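Local coordinates for CRISPR/cas2 protein (Pyrococcus horikoshii OT3, PDB 6K2E) that probably takes part in CRISPR adaptation and probably binds nucleic acid, as a Cas2-family dimer of small ferredoxin-like subunits, at the interface of chains A and B. Sequence-based numbering; all coordinates share one arbitrary frame. Chains: chain A/B, CRISPR/cas2 protein.

Contact 1: the interface of chains A and B. Residues chain A 52-53, 56, 60-62, 64; chain B 32-33, 76-79.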
# COMPACT_ATOMS: atom_id res chain seq x y z
N LEU A 52 6.23 2.51 15.91
CA LEU A 52 4.86 2.30 15.45
C LEU A 52 4.11 1.38 16.40
O LEU A 52 2.93 1.62 16.69
CB LEU A 52 4.85 1.69 14.06
CG LEU A 52 5.04 2.61 12.85
CD1 LEU A 52 5.41 1.82 11.60
CD2 LEU A 52 3.80 3.44 12.60
N LYS A 53 4.80 0.38 16.94
CA LYS A 53 4.15 -0.60 17.81
C LYS A 53 3.71 0.02 19.13
O LYS A 53 2.74 -0.43 19.74
CB LYS A 53 5.09 -1.77 18.06
CG LYS A 53 4.39 -3.09 18.27
CD LYS A 53 5.39 -4.22 18.18
CE LYS A 53 4.85 -5.32 17.28
NZ LYS A 53 5.90 -6.31 16.97
N VAL A 56 0.23 2.17 17.99
CA VAL A 56 -0.97 1.49 17.54
C VAL A 56 -1.61 0.77 18.72
O VAL A 56 -0.94 0.21 19.59
CB VAL A 56 -0.69 0.54 16.36
CG1 VAL A 56 -0.18 1.34 15.17
CG2 VAL A 56 0.26 -0.58 16.74
N ASP A 60 -6.05 -0.86 15.35
CA ASP A 60 -5.23 -0.12 14.41
C ASP A 60 -4.31 -1.06 13.67
O ASP A 60 -3.86 -2.07 14.21
CB ASP A 60 -4.34 0.90 15.10
CG ASP A 60 -5.08 2.09 15.56
OD1 ASP A 60 -6.33 2.13 15.45
OD2 ASP A 60 -4.37 2.97 16.06
N SER A 61 -3.98 -0.68 12.44
CA SER A 61 -3.25 -1.55 11.53
C SER A 61 -2.21 -0.76 10.75
O SER A 61 -2.49 0.34 10.27
CB SER A 61 -4.24 -2.22 10.58
OG SER A 61 -3.73 -3.46 10.16
N VAL A 62 -0.99 -1.29 10.65
CA VAL A 62 0.02 -0.73 9.75
C VAL A 62 0.61 -1.87 8.92
O VAL A 62 1.13 -2.85 9.47
CB VAL A 62 1.16 0.02 10.48
CG1 VAL A 62 2.05 0.68 9.47
CG2 VAL A 62 0.66 1.07 11.48
N ILE A 64 3.50 -3.10 6.44
CA ILE A 64 4.87 -2.78 6.01
C ILE A 64 5.31 -3.85 5.03
O ILE A 64 5.51 -5.01 5.40
CB ILE A 64 5.84 -2.68 7.19
CG1 ILE A 64 5.28 -1.73 8.26
CG2 ILE A 64 7.23 -2.24 6.67
CD1 ILE A 64 6.11 -1.61 9.50
N GLN B 32 -6.24 -6.68 3.68
CA GLN B 32 -7.05 -6.02 4.68
C GLN B 32 -7.23 -4.60 4.17
O GLN B 32 -6.88 -4.30 3.01
CB GLN B 32 -6.50 -6.13 6.11
CG GLN B 32 -5.16 -5.56 6.42
CD GLN B 32 -4.80 -5.95 7.82
OE1 GLN B 32 -4.90 -5.15 8.74
NE2 GLN B 32 -4.45 -7.22 8.01
N ASN B 33 -7.55 -3.70 5.07
CA ASN B 33 -8.52 -2.63 4.97
C ASN B 33 -8.79 -2.08 3.58
O ASN B 33 -9.88 -2.30 3.06
CB ASN B 33 -7.97 -1.49 5.87
CG ASN B 33 -7.28 -2.03 7.17
OD1 ASN B 33 -7.95 -2.45 8.13
ND2 ASN B 33 -5.93 -2.03 7.18
N VAL B 76 3.04 -7.00 9.57
CA VAL B 76 1.86 -6.24 9.98
C VAL B 76 2.01 -5.81 11.44
O VAL B 76 2.23 -6.65 12.32
CB VAL B 76 0.60 -7.10 9.79
CG1 VAL B 76 -0.68 -6.29 10.01
CG2 VAL B 76 0.59 -7.75 8.41
N VAL B 77 1.85 -4.51 11.69
CA VAL B 77 1.78 -3.98 13.05
C VAL B 77 0.31 -3.77 13.43
O VAL B 77 -0.45 -3.14 12.69
CB VAL B 77 2.56 -2.66 13.17
CG1 VAL B 77 2.75 -2.27 14.61
CG2 VAL B 77 3.92 -2.80 12.49
N GLY B 78 -0.09 -4.27 14.59
CA GLY B 78 -1.48 -4.20 14.97
C GLY B 78 -2.28 -5.41 14.54
O GLY B 78 -1.78 -6.52 14.60
N ARG B 79 -3.52 -5.19 14.11
CA ARG B 79 -4.46 -6.23 13.71
C ARG B 79 -4.10 -6.86 12.38
O ARG B 79 -4.09 -6.19 11.34
CB ARG B 79 -5.89 -5.66 13.59
CG ARG B 79 -7.09 -6.58 13.73
CD ARG B 79 -6.88 -7.80 14.68
NE ARG B 79 -8.15 -8.49 14.92
CZ ARG B 79 -8.59 -9.51 14.15
NH1 ARG B 79 -7.84 -10.04 13.14
NH2 ARG B 79 -9.81 -10.01 14.36
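B:Val77, on the C-terminal strand 73-78 of chain B, is the side chain on which this end of the Cas2 dimer interface turns. It is held where the strand pairs antiparallel with the start of strand 61-67 of chain A, and its two methyls part ways. CG1, anti to the backbone N (chi1 -167°), points toward the end of helix 42-55. There it meets A:Val56 CG2 at 3.7 Å, the two valines crossing at about a right angle, and lies against the backbone CA of A:Lys53, whose aliphatic chain passes obliquely. The other methyl, CG2, is directed along the sheet to the tip of A:Ile64, 3.9 Å from its CD1. A:Val62 faces B:Val77 directly, CB to CB, as expected for paired residues whose side chains leave the same face of the sheet.

The backbones of this pair fix the valine in place: A:Val62 N donates to B:Val77 O at 2.8 Å, and B:Val77 N returns a bond to A:Val62 O, both lying in the carbonyl planes. Beyond B:Gly78, the peptide N of B:Arg79, a poorly ordered residue, donates to A:Asp60 O at 3.1 Å, from above the carbonyl plane, and so appears to carry the pairing past the strand end.

On the opposite face of the sheet A:Ser61 turns its hydroxyl anti to its own backbone N (chi1 -152°), toward the extended side chain of B:Gln32. OG is within hydrogen-bonding distance of two carbonyl oxygens of chain B; with one hydrogen to give, it cannot serve both fully at once. It lies in the carbonyl plane of B:Arg79 O, 3.0 Å away, but stands above the amide plane of B:Gln32, 2.5 Å from the side-chain oxygen OE1.

Contact 2: the interface of chains A and B. Residues chain A 7, 31, 35, 37, 72-76; chain B 62-67.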
# COMPACT_ATOMS: atom_id res chain seq x y z
N ILE A 7 7.22 -0.09 1.56
CA ILE A 7 5.96 0.61 1.29
C ILE A 7 5.07 0.39 2.49
O ILE A 7 4.84 -0.76 2.88
CB ILE A 7 5.25 0.12 0.01
CG1 ILE A 7 6.10 0.30 -1.23
CG2 ILE A 7 3.95 0.87 -0.21
CD1 ILE A 7 5.45 -0.36 -2.44
N ARG A 31 4.01 9.54 0.02
CA ARG A 31 3.51 9.40 -1.34
C ARG A 31 2.16 10.09 -1.49
O ARG A 31 2.02 11.10 -2.19
CB ARG A 31 3.40 7.91 -1.71
CG ARG A 31 2.63 7.56 -2.98
CD ARG A 31 3.27 8.18 -4.19
NE ARG A 31 4.50 7.51 -4.56
CZ ARG A 31 5.31 7.92 -5.52
NH1 ARG A 31 5.02 9.03 -6.20
NH2 ARG A 31 6.40 7.23 -5.80
N VAL A 35 -0.04 6.39 2.52
CA VAL A 35 1.00 5.55 1.93
C VAL A 35 2.33 6.29 2.04
O VAL A 35 2.43 7.46 1.63
CB VAL A 35 0.69 5.18 0.48
CG1 VAL A 35 1.86 4.40 -0.12
CG2 VAL A 35 -0.62 4.38 0.41
N GLU A 37 6.73 5.64 1.52
CA GLU A 37 7.70 4.71 0.94
C GLU A 37 9.10 5.30 1.00
O GLU A 37 9.28 6.49 1.26
CB GLU A 37 7.33 4.33 -0.50
CG GLU A 37 7.06 5.51 -1.41
CD GLU A 37 6.62 5.09 -2.80
OE1 GLU A 37 7.35 4.32 -3.46
OE2 GLU A 37 5.57 5.56 -3.26
N PHE A 72 10.15 -1.42 -9.15
CA PHE A 72 8.73 -1.41 -9.45
C PHE A 72 8.38 -0.16 -10.25
O PHE A 72 9.10 0.85 -10.21
CB PHE A 72 7.85 -1.48 -8.19
CG PHE A 72 8.04 -0.34 -7.23
CD1 PHE A 72 7.30 0.85 -7.34
CD2 PHE A 72 8.95 -0.45 -6.20
CE1 PHE A 72 7.49 1.90 -6.49
CE2 PHE A 72 9.14 0.60 -5.32
CZ PHE A 72 8.41 1.78 -5.47
N ASP A 73 7.23 -0.22 -10.90
CA ASP A 73 6.55 0.95 -11.41
C ASP A 73 5.31 1.20 -10.55
O ASP A 73 4.74 0.26 -9.98
CB ASP A 73 6.11 0.78 -12.87
CG ASP A 73 7.26 0.54 -13.82
OD1 ASP A 73 7.19 -0.43 -14.61
OD2 ASP A 73 8.24 1.32 -13.80
N LEU A 74 4.90 2.46 -10.45
CA LEU A 74 3.66 2.85 -9.80
C LEU A 74 2.80 3.58 -10.81
O LEU A 74 3.24 4.56 -11.42
CB LEU A 74 3.88 3.73 -8.56
CG LEU A 74 2.67 4.55 -8.05
CD1 LEU A 74 1.59 3.70 -7.35
CD2 LEU A 74 3.11 5.68 -7.14
N HIS A 75 1.57 3.10 -11.00
CA HIS A 75 0.58 3.81 -11.78
C HIS A 75 -0.55 4.24 -10.86
O HIS A 75 -1.03 3.45 -10.05
CB HIS A 75 0.05 2.93 -12.92
CG HIS A 75 -1.01 3.60 -13.74
ND1 HIS A 75 -0.76 4.70 -14.53
CD2 HIS A 75 -2.33 3.34 -13.88
CE1 HIS A 75 -1.87 5.08 -15.13
NE2 HIS A 75 -2.84 4.26 -14.76
N VAL A 76 -0.98 5.49 -11.01
CA VAL A 76 -2.03 6.08 -10.20
C VAL A 76 -3.26 6.25 -11.08
O VAL A 76 -3.17 6.81 -12.18
CB VAL A 76 -1.62 7.45 -9.61
CG1 VAL A 76 -2.72 7.99 -8.67
CG2 VAL A 76 -0.27 7.41 -8.92
N VAL B 62 -6.49 5.62 -6.69
CA VAL B 62 -6.07 4.23 -6.59
C VAL B 62 -4.60 4.15 -6.93
O VAL B 62 -4.20 4.51 -8.04
CB VAL B 62 -6.87 3.30 -7.53
CG1 VAL B 62 -6.43 1.87 -7.33
CG2 VAL B 62 -8.36 3.43 -7.31
N LEU B 63 -3.79 3.68 -5.99
CA LEU B 63 -2.38 3.43 -6.22
C LEU B 63 -2.17 1.99 -6.65
O LEU B 63 -2.53 1.06 -5.92
CB LEU B 63 -1.58 3.69 -4.95
CG LEU B 63 -1.57 5.08 -4.32
CD1 LEU B 63 -0.47 5.15 -3.29
CD2 LEU B 63 -1.45 6.15 -5.40
N ILE B 64 -1.54 1.80 -7.80
CA ILE B 64 -1.26 0.48 -8.33
C ILE B 64 0.26 0.35 -8.45
O ILE B 64 0.88 0.99 -9.30
CB ILE B 64 -1.97 0.26 -9.68
CG1 ILE B 64 -3.49 0.39 -9.51
CG2 ILE B 64 -1.65 -1.09 -10.28
CD1 ILE B 64 -4.30 0.07 -10.73
N TYR B 65 0.85 -0.45 -7.56
CA TYR B 65 2.28 -0.74 -7.55
C TYR B 65 2.52 -2.05 -8.30
O TYR B 65 2.01 -3.09 -7.88
CB TYR B 65 2.84 -0.86 -6.13
CG TYR B 65 2.96 0.43 -5.35
CD1 TYR B 65 4.06 1.27 -5.52
CD2 TYR B 65 1.97 0.80 -4.45
CE1 TYR B 65 4.16 2.46 -4.81
CE2 TYR B 65 2.07 1.97 -3.73
CZ TYR B 65 3.16 2.80 -3.91
OH TYR B 65 3.23 3.96 -3.20
N ILE B 66 3.27 -1.99 -9.39
CA ILE B 66 3.51 -3.11 -10.29
C ILE B 66 4.95 -3.61 -10.13
O ILE B 66 5.90 -2.87 -10.39
CB ILE B 66 3.21 -2.71 -11.74
CG1 ILE B 66 1.85 -2.00 -11.80
CG2 ILE B 66 3.30 -3.93 -12.65
CD1 ILE B 66 1.81 -0.83 -12.76
N PHE B 67 5.10 -4.89 -9.78
CA PHE B 67 6.35 -5.58 -9.49
C PHE B 67 6.59 -6.68 -10.51
O PHE B 67 5.63 -7.25 -11.02
CB PHE B 67 6.32 -6.21 -8.09
CG PHE B 67 5.97 -5.23 -7.03
CD1 PHE B 67 4.66 -5.03 -6.65
CD2 PHE B 67 6.96 -4.47 -6.45
CE1 PHE B 67 4.35 -4.11 -5.72
CE2 PHE B 67 6.64 -3.54 -5.52
CZ PHE B 67 5.35 -3.36 -5.14
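An intermolecular antiparallel strand pairing joins the two Cas2 chains here, strand 73-78 of chain A lying along strand 61-67 of chain B, so that a sheet runs on from one subunit into the other. Four backbone bonds stitch the edges: A:Asp73 and B:Ile66 exchange N-H and carbonyl, as do A:His75 and B:Ile64. The bond from B:Ile66 N to A:Asp73 O is 2.8 Å long and nearly straight, 170° at H.

Between these pairs B:Tyr65 thrusts its ring into chain A, with CG anti to the carbonyl carbon (chi1 -72°). The ring is clamped on both faces: A:Leu74 CD1 sits over one, 3.7 Å from the centroid, and A:Ile7 CD1 over the other at 3.8 Å. The CD1-CE1 edge of the tyrosine is turned toward A:Phe72, the planes 74° apart, with A:Phe72 CE1 3.6 Å from B:Tyr65 CD1, while the phenylalanine CB rests on B:Phe67. At the ring's tip the phenol OH donates to A:Glu37 OE2 at 2.8 Å, reaching it from well above the carboxylate plane. That same oxygen takes the NE of A:Arg31 at 2.6 Å in a salt bridge, which positions the carboxylate and would probably favour its ionised form. An alanine in place of B:Tyr65 would remove the ring and hydroxyl, and would probably leave A:Ile7 and A:Leu74 without their shared partner and A:Glu37 without its bond across the interface.

Alongside, B:Leu63 spreads its methyls, CD1 toward A:Val35 and CD2 toward A:Val76. In the fold, strand 3-11 of chain A covers one face of the ring and strand 73-78 the other, while strands 29-32 and 35-41 close round the hydroxyl end.

The centres of contact 1 and contact 2 lie about 19 Å apart, measured between the means of their C-alpha atoms. Both use the same two elements, strand 61-67 of one chain and strand 73-78 of the other, with the roles of the chains exchanged. Val62, Ile64 and Val76 occur in both, on opposite subunits. Because the interface is two-fold symmetric, each contact has a twin, so every subunit both offers its C-terminal strand and receives its partner's. Contact 2 hides more surface, 535 against 286 Å², and this reciprocal exchange would be expected to hold the dimer firmly together.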